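Long-range contacts in uncharacterized protein (Bdellovibrio bacteriovorus, PDB 3TM8), which binds two iron(III) ions in an unconventional HD-GYP domain, and is probably related in function to the cyclic-di-GMP phosphodiesterases of that class: residues A[28-33]-A[116-121]; A[41-46]-A[70-75]; A[135-140]-A[196-201]. All blocks are in the same frame, centred on the assembly; numbering follows the deposited sequence.

Contact 1. Residues A[28-33]-A[116-121]; sequences VSTLRG and QQNNAE. With DMS (dimethyl sulfoxide), chain G.
Thr30 and Asn118 make the tightest van der Waals contact between the short 3-10 turn at 28-30 and helix 105-125. The methyl CG2 of Thr30 comes within 3.4 Å of the amide carbon CG of Asn118 and lies at nearly the same distance from its oxygen and nitrogen. The polar ends of both residues are held elsewhere: OG1 of Thr30 bonds to Arg27 O and Tyr85 OH, and OD1 of Asn118 to Arg27 NH1. Beside this pair, CB of Ser29 sits 3.8 Å from CD of Gln117, whose extended chain starts with CG opposite the backbone N (chi1 -174°).

Among the hydrogen bonds, OG of Ser29 bonds to Gly114 O, one turn earlier in the helix. Water 1 accepts from Ser29 N at 3.1 Å and lies 2.8 Å from Glu121 OE1 in the conformer given, so this half of the bridge is doubtful. At the guanidinium edge of Arg32, NH2 gives the oxygen of a dimethyl sulfoxide, probably from the crystallisation liquor, a nearly straight bond in plane (2.9 Å, 166°), while NH1 is held by Asp110 O and Gln113 OE1.

The two segments thus meet mostly through van der Waals contacts of Thr30 and Ser29 with two side-chain amides, and the polar grip of Ser29 and Arg32 on helix 105-125 comes from residues just before 116-121.

Contact 2. Residues A[41-46]-A[70-75]; sequences AYVKIN and KKLRKM
Met75 lays its methyl against both Ala41 and Val43, two residues on the same side of strand 41-45. This terminal CE lies 3.6 Å from CB of Ala41 and 3.7 Å from CG2 of Val43. The bend about CG-SD (chi3 69°) swings CE toward the two residues. Nearer the backbone, CB of Met75 rests against the carbonyl oxygen of Tyr42 at 3.3 Å. The same methyl of Val43 also receives Leu72, whose branch CD2 approaches to 4.1 Å with the two side chains at about a right angle. CG2 of Val43 therefore has Met75 and Leu72 as partners; the contacts of Met75 CE with Ala41 and Val43 and of Leu72 with Val43 are apolar.

One step out, water 2 joins the backbones: it accepts from Lys44 N at 2.9 Å and donates to Lys74 O at 2.8 Å. Direct backbone bonding is found just beyond, between Tyr42 and Tyr76, so the water spans the place where the chains draw apart. The two lysines send their amino groups elsewhere, Lys44 to Asp47 and Lys74 to Glu125 on helix 105-125, each in a salt bridge.

Around this, strand 48-53 pairs with 41-45 and sets Leu53 against both Ala41 and Met75. Tyr23 meets the ring of Tyr42 edge-to-face. The contact lies where strand 41-45, paired with 48-53, meets the start of strand 74-78, with Val28 and Leu67 packing beside Leu72.

Contact 3. Residues A[135-140]-A[196-201]; sequences YCKDAA and LTLGAL
Helix 190-202 of the HD domain runs directly into His203 and Asp204, the histidine-aspartate pair of iron ligands that gives the family its name, and it is here crossed by helix 130-149. The short segments 135-140 and 196-201 pass with axes 9.0 Å apart and their directions 122° from each other. Leu198 gives the largest share of the join. Its CG stands opposite the backbone N (chi1 -179°), which sends the fork toward the other helix and divides its methyls between two neighbours. CD1 touches the sulfur SG of Cys136 at 3.5 Å, and CD2 lies 3.7 Å from CB of Lys137. Lys137 passes across Leu198 at about a right angle, giving CD2 the methylene groups CB, CG and CD in turn, before its extended chain delivers NZ to a salt bridge with Asp247.

SG of Cys136 also lies 3.6 Å from CD2 of Leu201 in the conformer given, a doubtful touch. At the other end, the small Ala140 lets the backbones come close: its CB reaches CG2 of Thr197 at 3.9 Å and CB of Leu198 at 4.2 Å. Thr197 keeps its hydroxyl within its own helix, bonded to Thr193 O.

A polar tie flanks the apolar patch, since Gln194 NE2 bonds to Lys137 O. Ala200 O holds ND1 of the iron ligand His203, a second-shell bond from this same helix. Helix 105-125 covers Cys136 and Leu201 through Val123 and Ala120, while helices 167-185 and 276-293 both pack on Leu196 and Ala200, and 167-185 also touches Thr197 and Leu201.

In the fold
The contacts step from the N-terminal strands to the metal-binding helices. Contact 2 lies between the two segments of contact 1 in sequence, and contact 3 follows both. Centres of contacts 1 and 2 are 14 Å apart, and they meet where Val28 packs on Leu72 and Met75. Contacts 1 and 3 are also 14 Å apart: Gln116 and Asn119 of helix 105-125 meet Ala139 of 130-149, while Ala120 packs on Leu201 of 190-202. Contacts 2 and 3, 27 Å between centres, do not touch. Helix 105-125 thus touches both the N-terminal strand region and helix 190-202, which leads into the iron site.

Contact 1. Residues A[28-33]-A[116-121]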
ATOM      1  N   VAL A  28       3.544  -8.431 -10.172  1.00  5.97           N
ATOM      2  CA  VAL A  28       2.839  -7.782 -11.264  0.50  6.92           C
ATOM      3  C   VAL A  28       2.785  -6.262 -11.124  1.00  5.58           C
ATOM      4  O   VAL A  28       2.686  -5.553 -12.121  1.00  6.64           O
ATOM      5  CB  VAL A  28       1.435  -8.399 -11.448  0.50  7.87           C
ATOM      6  CG1 VAL A  28       0.612  -7.608 -12.456  0.50  9.96           C
ATOM      7  CG2 VAL A  28       1.576  -9.859 -11.882  0.50  8.35           C
ATOM      8  N   SER A  29       2.876  -5.755  -9.896  1.00  5.24           N
ATOM      9  CA  SER A  29       2.837  -4.307  -9.713  1.00  6.86           C
ATOM     10  C   SER A  29       4.066  -3.592 -10.277  1.00  6.38           C
ATOM     11  O   SER A  29       4.091  -2.370 -10.313  1.00  7.67           O
ATOM     12  CB  SER A  29       2.646  -3.940  -8.245  1.00 10.00           C
ATOM     13  OG  SER A  29       3.766  -4.343  -7.493  1.00 11.43           O
ATOM     14  N   THR A  30       5.076  -4.350 -10.707  1.00  5.08           N
ATOM     15  CA  THR A  30       6.247  -3.771 -11.359  1.00  5.73           C
ATOM     16  C   THR A  30       6.065  -3.562 -12.863  1.00  6.40           C
ATOM     17  O   THR A  30       6.970  -3.059 -13.520  1.00  7.36           O
ATOM     18  CB  THR A  30       7.530  -4.606 -11.124  1.00  6.43           C
ATOM     19  OG1 THR A  30       7.404  -5.887 -11.748  1.00  7.07           O
ATOM     20  CG2 THR A  30       7.825  -4.767  -9.638  1.00  7.99           C
ATOM     21  N   LEU A  31       4.922  -3.977 -13.414  1.00  6.43           N
ATOM     22  CA  LEU A  31       4.655  -3.823 -14.847  1.00  6.64           C
ATOM     23  C   LEU A  31       3.733  -2.630 -15.045  1.00  6.40           C
ATOM     24  O   LEU A  31       2.513  -2.743 -14.913  1.00  7.14           O
ATOM     25  CB  LEU A  31       4.046  -5.106 -15.428  1.00  7.54           C
ATOM     26  CG  LEU A  31       4.958  -6.328 -15.280  1.00  8.29           C
ATOM     27  CD1 LEU A  31       4.200  -7.595 -15.684  1.00  9.98           C
ATOM     28  CD2 LEU A  31       6.248  -6.179 -16.095  1.00 10.77           C
ATOM     29  N   ARG A  32       4.331  -1.469 -15.303  1.00  6.63           N
ATOM     30  CA  ARG A  32       3.587  -0.219 -15.317  1.00  7.24           C
ATOM     31  C   ARG A  32       4.204   0.731 -16.323  1.00  7.10           C
ATOM     32  O   ARG A  32       5.379   0.600 -16.673  1.00  7.94           O
ATOM     33  CB  ARG A  32       3.623   0.457 -13.933  1.00  6.53           C
ATOM     34  CG  ARG A  32       2.968  -0.319 -12.791  1.00  6.77           C
ATOM     35  CD  ARG A  32       1.433  -0.324 -12.881  1.00  6.79           C
ATOM     36  NE  ARG A  32       0.824  -1.142 -11.824  1.00  7.18           N
ATOM     37  CZ  ARG A  32       0.485  -0.702 -10.613  1.00  8.16           C
ATOM     38  NH1 ARG A  32       0.632   0.573 -10.290  1.00  8.61           N
ATOM     39  NH2 ARG A  32      -0.036  -1.537  -9.726  1.00  9.78           N
ATOM     40  N   GLY A  33       3.416   1.700 -16.771  1.00  8.47           N
ATOM     41  CA  GLY A  33       3.935   2.766 -17.600  1.00  9.80           C
ATOM     42  C   GLY A  33       4.155   2.381 -19.047  1.00  9.86           C
ATOM     43  O   GLY A  33       3.834   1.266 -19.478  1.00 10.38           O
ATOM     44  N   GLN A 116       6.155   1.012  -4.900  1.00  5.17           N
ATOM     45  CA  GLN A 116       5.915   0.987  -3.460  1.00  4.42           C
ATOM     46  C   GLN A 116       5.255  -0.325  -3.050  1.00  4.09           C
ATOM     47  O   GLN A 116       5.630  -0.938  -2.048  1.00  5.08           O
ATOM     48  CB  GLN A 116       5.030   2.158  -3.026  1.00  4.79           C
ATOM     49  CG  GLN A 116       5.647   3.538  -3.219  1.00  5.91           C
ATOM     50  CD  GLN A 116       6.839   3.796  -2.315  1.00  6.38           C
ATOM     51  OE1 GLN A 116       6.796   3.535  -1.109  1.00  6.89           O
ATOM     52  NE2 GLN A 116       7.921   4.304  -2.899  1.00  7.04           N
ATOM     53  N   GLN A 117       4.286  -0.777  -3.846  1.00  4.20           N
ATOM     54  CA  GLN A 117       3.599  -2.017  -3.533  1.00  5.02           C
ATOM     55  C   GLN A 117       4.579  -3.179  -3.577  1.00  4.13           C
ATOM     56  O   GLN A 117       4.568  -4.053  -2.711  1.00  6.17           O
ATOM     57  CB  GLN A 117       2.460  -2.238  -4.519  1.00  7.25           C
ATOM     58  CG  GLN A 117       1.587  -3.424  -4.204  1.00 10.30           C
ATOM     59  CD  GLN A 117       0.455  -3.578  -5.189  1.00 11.81           C
ATOM     60  OE1 GLN A 117       0.043  -2.619  -5.844  1.00 13.64           O
ATOM     61  NE2 GLN A 117      -0.035  -4.800  -5.325  1.00 15.38           N
ATOM     62  N   ASN A 118       5.437  -3.176  -4.593  1.00  4.81           N
ATOM     63  CA  ASN A 118       6.457  -4.207  -4.737  1.00  4.88           C
ATOM     64  C   ASN A 118       7.385  -4.251  -3.533  1.00  5.33           C
ATOM     65  O   ASN A 118       7.719  -5.329  -3.026  1.00  5.66           O
ATOM     66  CB  ASN A 118       7.241  -3.961  -6.026  1.00  5.57           C
ATOM     67  CG  ASN A 118       8.316  -5.002  -6.294  1.00  6.76           C
ATOM     68  OD1 ASN A 118       8.053  -6.206  -6.347  1.00  6.79           O
ATOM     69  ND2 ASN A 118       9.529  -4.528  -6.536  1.00  8.71           N
ATOM     70  N   ASN A 119       7.800  -3.073  -3.069  1.00  4.81           N
ATOM     71  CA  ASN A 119       8.721  -2.994  -1.944  1.00  5.39           C
ATOM     72  C   ASN A 119       8.085  -3.560  -0.677  1.00  5.20           C
ATOM     73  O   ASN A 119       8.742  -4.232   0.117  1.00  5.60           O
ATOM     74  CB  ASN A 119       9.148  -1.549  -1.684  1.00  6.31           C
ATOM     75  CG  ASN A 119       9.866  -0.919  -2.864  1.00  5.88           C
ATOM     76  OD1 ASN A 119      10.391  -1.605  -3.750  1.00  6.96           O
ATOM     77  ND2 ASN A 119       9.897   0.405  -2.881  1.00  6.07           N
ATOM     78  N   ALA A 120       6.799  -3.279  -0.494  1.00  5.14           N
ATOM     79  CA  ALA A 120       6.070  -3.785   0.668  1.00  6.02           C
ATOM     80  C   ALA A 120       5.948  -5.302   0.614  1.00  5.08           C
ATOM     81  O   ALA A 120       6.167  -5.991   1.611  1.00  5.68           O
ATOM     82  CB  ALA A 120       4.699  -3.167   0.737  1.00  6.93           C
ATOM     83  N   GLU A 121       5.602  -5.826  -0.560  0.50  5.36           N
ATOM     84  CA  GLU A 121       5.463  -7.265  -0.728  0.50  6.56           C
ATOM     85  C   GLU A 121       6.782  -7.966  -0.437  0.50  5.93           C
ATOM     86  O   GLU A 121       6.809  -9.029   0.173  0.50  6.63           O
ATOM     87  CB  GLU A 121       4.987  -7.590  -2.144  0.50  8.50           C
ATOM     88  CG  GLU A 121       3.574  -7.106  -2.462  0.50 12.37           C
ATOM     89  CD  GLU A 121       3.121  -7.505  -3.857  0.50 20.22           C
ATOM     90  OE1 GLU A 121       3.262  -6.685  -4.795  0.50 22.21           O
ATOM     91  OE2 GLU A 121       2.624  -8.638  -4.011  0.50 23.98           O
TER
HETATM   92  S   DMS G 310      -1.508  -4.989 -11.248  1.00 19.22           S
HETATM   93  O   DMS G 310      -0.412  -4.367  -9.979  1.00 18.49           O
HETATM   94  C1  DMS G 310      -2.923  -5.692 -10.363  1.00 18.99           C
HETATM   95  C2  DMS G 310      -2.338  -3.640 -12.126  1.00 19.38           C
HETATM   96  O   HOH W   1       2.306  -7.448  -7.365  1.00 12.61           O

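Contact 2. Residues A[41-46]-A[70-75]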
ATOM      1  N   ALA A  41       6.181 -12.389 -20.464  1.00  6.68           N
ATOM      2  CA  ALA A  41       5.720 -12.689 -19.106  1.00  6.75           C
ATOM      3  C   ALA A  41       4.583 -13.698 -19.161  1.00  6.66           C
ATOM      4  O   ALA A  41       3.733 -13.657 -20.058  1.00  7.62           O
ATOM      5  CB  ALA A  41       5.310 -11.426 -18.351  1.00  8.15           C
ATOM      6  N   TYR A  42       4.597 -14.607 -18.195  1.00  6.46           N
ATOM      7  CA  TYR A  42       3.731 -15.769 -18.172  1.00  6.48           C
ATOM      8  C   TYR A  42       2.845 -15.755 -16.938  1.00  6.02           C
ATOM      9  O   TYR A  42       3.260 -15.306 -15.866  1.00  6.81           O
ATOM     10  CB  TYR A  42       4.587 -17.038 -18.157  1.00  6.89           C
ATOM     11  CG  TYR A  42       5.500 -17.161 -19.361  1.00  6.95           C
ATOM     12  CD1 TYR A  42       5.166 -17.986 -20.428  1.00  8.06           C
ATOM     13  CD2 TYR A  42       6.683 -16.431 -19.440  1.00  7.61           C
ATOM     14  CE1 TYR A  42       5.991 -18.088 -21.534  1.00  8.03           C
ATOM     15  CE2 TYR A  42       7.513 -16.521 -20.543  1.00  7.70           C
ATOM     16  CZ  TYR A  42       7.166 -17.350 -21.586  1.00  8.10           C
ATOM     17  OH  TYR A  42       8.005 -17.432 -22.673  1.00 10.11           O
ATOM     18  N   VAL A  43       1.616 -16.238 -17.103  1.00  6.48           N
ATOM     19  CA  VAL A  43       0.691 -16.441 -15.997  1.00  7.08           C
ATOM     20  C   VAL A  43       0.625 -17.942 -15.723  1.00  6.52           C
ATOM     21  O   VAL A  43       0.532 -18.750 -16.651  1.00  8.39           O
ATOM     22  CB  VAL A  43      -0.726 -15.914 -16.349  1.00  8.30           C
ATOM     23  CG1 VAL A  43      -1.726 -16.276 -15.256  1.00  9.99           C
ATOM     24  CG2 VAL A  43      -0.702 -14.407 -16.576  1.00 10.15           C
ATOM     25  N   LYS A  44       0.680 -18.318 -14.452  1.00  7.52           N
ATOM     26  CA  LYS A  44       0.607 -19.726 -14.092  1.00  8.52           C
ATOM     27  C   LYS A  44      -0.846 -20.184 -14.043  1.00  8.62           C
ATOM     28  O   LYS A  44      -1.640 -19.650 -13.278  1.00 10.40           O
ATOM     29  CB  LYS A  44       1.291 -19.956 -12.742  1.00 10.05           C
ATOM     30  CG  LYS A  44       1.414 -21.423 -12.353  1.00 11.86           C
ATOM     31  CD  LYS A  44       2.255 -21.588 -11.087  1.00 14.53           C
ATOM     32  CE  LYS A  44       1.526 -21.078  -9.853  1.00 15.02           C
ATOM     33  NZ  LYS A  44       0.432 -22.001  -9.422  1.00 16.86           N
ATOM     34  N   ILE A  45      -1.193 -21.157 -14.882  1.00  7.69           N
ATOM     35  CA  ILE A  45      -2.526 -21.741 -14.858  0.50  8.69           C
ATOM     36  C   ILE A  45      -2.392 -23.251 -14.782  1.00  8.51           C
ATOM     37  O   ILE A  45      -1.697 -23.858 -15.592  1.00  9.36           O
ATOM     38  CB  ILE A  45      -3.338 -21.356 -16.102  0.50 10.95           C
ATOM     39  CG1 ILE A  45      -3.489 -19.837 -16.170  0.50 13.09           C
ATOM     40  CG2 ILE A  45      -4.699 -22.037 -16.078  0.50 12.40           C
ATOM     41  CD1 ILE A  45      -4.440 -19.377 -17.224  0.50 13.36           C
ATOM     42  N   ASN A  46      -3.047 -23.854 -13.794  1.00  9.33           N
ATOM     43  CA  ASN A  46      -2.905 -25.286 -13.562  1.00 10.54           C
ATOM     44  C   ASN A  46      -1.432 -25.700 -13.536  1.00 12.05           C
ATOM     45  O   ASN A  46      -1.045 -26.725 -14.103  1.00 13.67           O
ATOM     46  CB  ASN A  46      -3.687 -26.084 -14.605  1.00 10.85           C
ATOM     47  CG  ASN A  46      -5.155 -25.729 -14.616  1.00 11.54           C
ATOM     48  OD1 ASN A  46      -5.693 -25.255 -13.616  1.00 12.21           O
ATOM     49  ND2 ASN A  46      -5.814 -25.956 -15.743  1.00 12.66           N
ATOM     50  N   LYS A  70      -7.839  -9.201 -12.212  1.00  8.74           N
ATOM     51  CA  LYS A  70      -7.496 -10.580 -12.540  1.00  8.52           C
ATOM     52  C   LYS A  70      -6.797 -11.281 -11.376  1.00  9.26           C
ATOM     53  O   LYS A  70      -6.297 -12.389 -11.527  1.00  9.79           O
ATOM     54  CB  LYS A  70      -6.620 -10.590 -13.792  1.00  8.39           C
ATOM     55  CG  LYS A  70      -7.375 -10.118 -15.052  1.00  8.76           C
ATOM     56  CD  LYS A  70      -6.428  -9.500 -16.064  1.00  9.28           C
ATOM     57  CE  LYS A  70      -7.139  -8.973 -17.300  1.00  9.73           C
ATOM     58  NZ  LYS A  70      -8.280  -8.053 -17.035  1.00 10.34           N
ATOM     59  N   LYS A  71      -6.780 -10.630 -10.213  1.00  8.97           N
ATOM     60  CA  LYS A  71      -6.131 -11.167  -9.015  1.00  9.50           C
ATOM     61  C   LYS A  71      -4.680 -11.573  -9.271  1.00  9.73           C
ATOM     62  O   LYS A  71      -4.174 -12.527  -8.680  1.00 12.03           O
ATOM     63  CB  LYS A  71      -6.927 -12.346  -8.436  1.00 13.67           C
ATOM     64  CG  LYS A  71      -8.362 -12.010  -8.063  1.00 17.64           C
ATOM     65  CD  LYS A  71      -9.152 -13.271  -7.742  1.00 22.70           C
ATOM     66  CE  LYS A  71     -10.650 -13.002  -7.704  1.00 26.33           C
ATOM     67  NZ  LYS A  71     -11.437 -14.237  -7.412  1.00 28.49           N
ATOM     68  N   LEU A  72      -4.006 -10.833 -10.145  1.00  7.95           N
ATOM     69  CA  LEU A  72      -2.619 -11.121 -10.470  1.00  9.22           C
ATOM     70  C   LEU A  72      -1.711 -10.618  -9.355  1.00  9.59           C
ATOM     71  O   LEU A  72      -1.808  -9.468  -8.916  1.00 12.71           O
ATOM     72  CB  LEU A  72      -2.236 -10.481 -11.799  1.00 10.01           C
ATOM     73  CG  LEU A  72      -2.888 -11.135 -13.016  1.00  9.98           C
ATOM     74  CD1 LEU A  72      -2.732 -10.231 -14.231  1.00 11.67           C
ATOM     75  CD2 LEU A  72      -2.291 -12.517 -13.271  1.00 12.26           C
ATOM     76  N   ARG A  73      -0.852 -11.497  -8.873  1.00  8.18           N
ATOM     77  CA  ARG A  73       0.114 -11.137  -7.851  1.00  9.41           C
ATOM     78  C   ARG A  73       1.521 -11.388  -8.392  1.00  9.51           C
ATOM     79  O   ARG A  73       2.312 -10.459  -8.515  1.00 11.46           O
ATOM     80  CB  ARG A  73      -0.111 -11.956  -6.582  1.00 11.43           C
ATOM     81  CG  ARG A  73      -1.506 -11.839  -6.006  1.00 16.93           C
ATOM     82  CD  ARG A  73      -1.654 -12.713  -4.771  1.00 22.43           C
ATOM     83  NE  ARG A  73      -3.045 -12.826  -4.352  1.00 27.91           N
ATOM     84  CZ  ARG A  73      -3.521 -13.813  -3.598  1.00 30.01           C
ATOM     85  NH1 ARG A  73      -2.716 -14.785  -3.179  1.00 30.30           N
ATOM     86  NH2 ARG A  73      -4.805 -13.832  -3.272  1.00 31.08           N
ATOM     87  N   LYS A  74       1.829 -12.644  -8.711  1.00  8.99           N
ATOM     88  CA  LYS A  74       3.101 -12.994  -9.328  1.00  9.26           C
ATOM     89  C   LYS A  74       2.869 -13.454 -10.751  1.00  8.35           C
ATOM     90  O   LYS A  74       1.897 -14.162 -11.049  1.00 10.82           O
ATOM     91  CB  LYS A  74       3.800 -14.132  -8.575  1.00 12.68           C
ATOM     92  CG  LYS A  74       4.146 -13.855  -7.126  1.00 18.09           C
ATOM     93  CD  LYS A  74       5.389 -13.009  -6.992  1.00 21.70           C
ATOM     94  CE  LYS A  74       5.812 -12.931  -5.534  1.00 24.04           C
ATOM     95  NZ  LYS A  74       4.652 -12.571  -4.671  1.00 25.70           N
ATOM     96  N   MET A  75       3.781 -13.053 -11.629  1.00  7.41           N
ATOM     97  CA  MET A  75       3.883 -13.624 -12.955  1.00  7.51           C
ATOM     98  C   MET A  75       5.304 -14.134 -13.087  1.00  6.34           C
ATOM     99  O   MET A  75       6.084 -14.047 -12.136  1.00  6.84           O
ATOM    100  CB  MET A  75       3.543 -12.600 -14.033  1.00 10.17           C
ATOM    101  CG  MET A  75       2.040 -12.363 -14.168  1.00 14.35           C
ATOM    102  SD  MET A  75       1.616 -11.129 -15.408  1.00 20.12           S
ATOM    103  CE  MET A  75       2.074 -11.993 -16.906  1.00 20.57           C
TER
HETATM  104  O   HOH W   2       0.689 -16.173 -12.507  1.00 10.56           O

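Contact 3. Residues A[135-140]-A[196-201]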
ATOM      1  N   TYR A 135      15.684  -0.896   1.826  1.00  6.72           N
ATOM      2  CA  TYR A 135      15.283  -0.427   0.511  1.00  7.16           C
ATOM      3  C   TYR A 135      13.866   0.154   0.561  1.00  6.98           C
ATOM      4  O   TYR A 135      13.602   1.234   0.032  1.00  6.49           O
ATOM      5  CB  TYR A 135      15.355  -1.574  -0.500  1.00  8.51           C
ATOM      6  CG  TYR A 135      15.126  -1.125  -1.922  1.00  7.81           C
ATOM      7  CD1 TYR A 135      16.193  -0.718  -2.719  1.00  9.50           C
ATOM      8  CD2 TYR A 135      13.846  -1.082  -2.464  1.00  8.72           C
ATOM      9  CE1 TYR A 135      15.992  -0.291  -4.020  1.00 11.01           C
ATOM     10  CE2 TYR A 135      13.633  -0.652  -3.765  1.00  9.37           C
ATOM     11  CZ  TYR A 135      14.711  -0.262  -4.537  1.00 11.13           C
ATOM     12  OH  TYR A 135      14.505   0.161  -5.829  1.00 12.88           O
ATOM     13  N   CYS A 136      12.954  -0.573   1.206  1.00  5.76           N
ATOM     14  CA  CYS A 136      11.577  -0.117   1.352  1.00  5.94           C
ATOM     15  C   CYS A 136      11.537   1.219   2.097  1.00  5.29           C
ATOM     16  O   CYS A 136      10.793   2.134   1.722  1.00  5.57           O
ATOM     17  CB  CYS A 136      10.752  -1.175   2.097  1.00  6.66           C
ATOM     18  SG  CYS A 136       8.991  -0.864   2.189  1.00  6.86           S
ATOM     19  N   LYS A 137      12.334   1.317   3.161  1.00  5.48           N
ATOM     20  CA  LYS A 137      12.409   2.539   3.961  1.00  5.71           C
ATOM     21  C   LYS A 137      12.927   3.719   3.137  1.00  6.20           C
ATOM     22  O   LYS A 137      12.353   4.806   3.147  1.00  6.36           O
ATOM     23  CB  LYS A 137      13.315   2.312   5.171  1.00  6.75           C
ATOM     24  CG  LYS A 137      13.488   3.523   6.066  1.00  8.55           C
ATOM     25  CD  LYS A 137      14.141   3.116   7.381  1.00 12.84           C
ATOM     26  CE  LYS A 137      14.466   4.312   8.246  1.00 15.38           C
ATOM     27  NZ  LYS A 137      15.043   3.850   9.538  1.00 17.00           N
ATOM     28  N   ASP A 138      14.016   3.504   2.410  1.00  6.28           N
ATOM     29  CA  ASP A 138      14.558   4.554   1.560  1.00  7.44           C
ATOM     30  C   ASP A 138      13.534   4.983   0.518  1.00  5.71           C
ATOM     31  O   ASP A 138      13.340   6.179   0.280  1.00  7.64           O
ATOM     32  CB  ASP A 138      15.846   4.095   0.883  1.00 10.10           C
ATOM     33  CG  ASP A 138      16.350   5.092  -0.132  1.00 19.65           C
ATOM     34  OD1 ASP A 138      17.014   6.061   0.282  1.00 23.49           O
ATOM     35  OD2 ASP A 138      16.077   4.912  -1.338  1.00 23.62           O
ATOM     36  N   ALA A 139      12.860   4.007  -0.087  1.00  6.05           N
ATOM     37  CA  ALA A 139      11.865   4.305  -1.099  1.00  6.74           C
ATOM     38  C   ALA A 139      10.655   5.027  -0.516  1.00  5.44           C
ATOM     39  O   ALA A 139      10.019   5.810  -1.211  1.00  5.93           O
ATOM     40  CB  ALA A 139      11.436   3.036  -1.815  1.00  7.98           C
ATOM     41  N   ALA A 140      10.341   4.781   0.758  1.00  5.72           N
ATOM     42  CA  ALA A 140       9.245   5.499   1.417  1.00  5.86           C
ATOM     43  C   ALA A 140       9.581   6.990   1.518  1.00  5.77           C
ATOM     44  O   ALA A 140       8.701   7.840   1.358  1.00  6.68           O
ATOM     45  CB  ALA A 140       8.978   4.933   2.797  1.00  7.28           C
ATOM     46  N   LEU A 196       6.276   7.228   9.209  1.00  6.94           N
ATOM     47  CA  LEU A 196       4.826   7.184   9.063  1.00  7.65           C
ATOM     48  C   LEU A 196       4.457   6.477   7.764  1.00  6.99           C
ATOM     49  O   LEU A 196       3.589   5.602   7.738  1.00  7.46           O
ATOM     50  CB  LEU A 196       4.259   8.607   9.070  1.00  9.38           C
ATOM     51  CG  LEU A 196       2.795   8.783   8.663  1.00 10.81           C
ATOM     52  CD1 LEU A 196       1.873   8.117   9.670  1.00 11.10           C
ATOM     53  CD2 LEU A 196       2.450  10.260   8.496  1.00 12.15           C
ATOM     54  N   THR A 197       5.128   6.868   6.685  1.00  5.98           N
ATOM     55  CA  THR A 197       4.864   6.308   5.369  1.00  6.13           C
ATOM     56  C   THR A 197       5.211   4.821   5.341  1.00  5.38           C
ATOM     57  O   THR A 197       4.434   3.986   4.851  1.00  5.60           O
ATOM     58  CB  THR A 197       5.649   7.077   4.297  1.00  7.73           C
ATOM     59  OG1 THR A 197       5.222   8.445   4.315  1.00  8.70           O
ATOM     60  CG2 THR A 197       5.424   6.487   2.908  1.00  8.77           C
ATOM     61  N   LEU A 198       6.380   4.485   5.876  1.00  5.51           N
ATOM     62  CA  LEU A 198       6.812   3.093   5.931  1.00  6.18           C
ATOM     63  C   LEU A 198       5.859   2.228   6.764  1.00  5.78           C
ATOM     64  O   LEU A 198       5.474   1.122   6.353  1.00  5.84           O
ATOM     65  CB  LEU A 198       8.239   3.009   6.474  1.00  7.15           C
ATOM     66  CG  LEU A 198       8.863   1.623   6.580  1.00  7.44           C
ATOM     67  CD1 LEU A 198       8.876   0.909   5.224  1.00  7.06           C
ATOM     68  CD2 LEU A 198      10.275   1.742   7.164  1.00  7.62           C
ATOM     69  N   GLY A 199       5.491   2.718   7.944  1.00  5.52           N
ATOM     70  CA  GLY A 199       4.565   1.995   8.789  1.00  5.65           C
ATOM     71  C   GLY A 199       3.219   1.821   8.121  1.00  5.90           C
ATOM     72  O   GLY A 199       2.633   0.729   8.156  1.00  5.95           O
ATOM     73  N   ALA A 200       2.730   2.878   7.474  1.00  5.42           N
ATOM     74  CA  ALA A 200       1.475   2.778   6.736  1.00  5.88           C
ATOM     75  C   ALA A 200       1.563   1.746   5.608  1.00  5.77           C
ATOM     76  O   ALA A 200       0.661   0.946   5.399  1.00  6.44           O
ATOM     77  CB  ALA A 200       1.054   4.143   6.211  1.00  6.20           C
ATOM     78  N   LEU A 201       2.667   1.752   4.884  1.00  5.13           N
ATOM     79  CA  LEU A 201       2.832   0.802   3.806  0.50  4.93           C
ATOM     80  C   LEU A 201       2.753  -0.641   4.315  1.00  5.54           C
ATOM     81  O   LEU A 201       2.149  -1.502   3.663  1.00  6.02           O
ATOM     82  CB  LEU A 201       4.159   1.076   3.117  0.50  5.11           C
ATOM     83  CG  LEU A 201       4.502   0.239   1.902  0.50  5.62           C
ATOM     84  CD1 LEU A 201       3.407   0.335   0.858  0.50  6.15           C
ATOM     85  CD2 LEU A 201       5.826   0.722   1.346  0.50  5.82           C
TER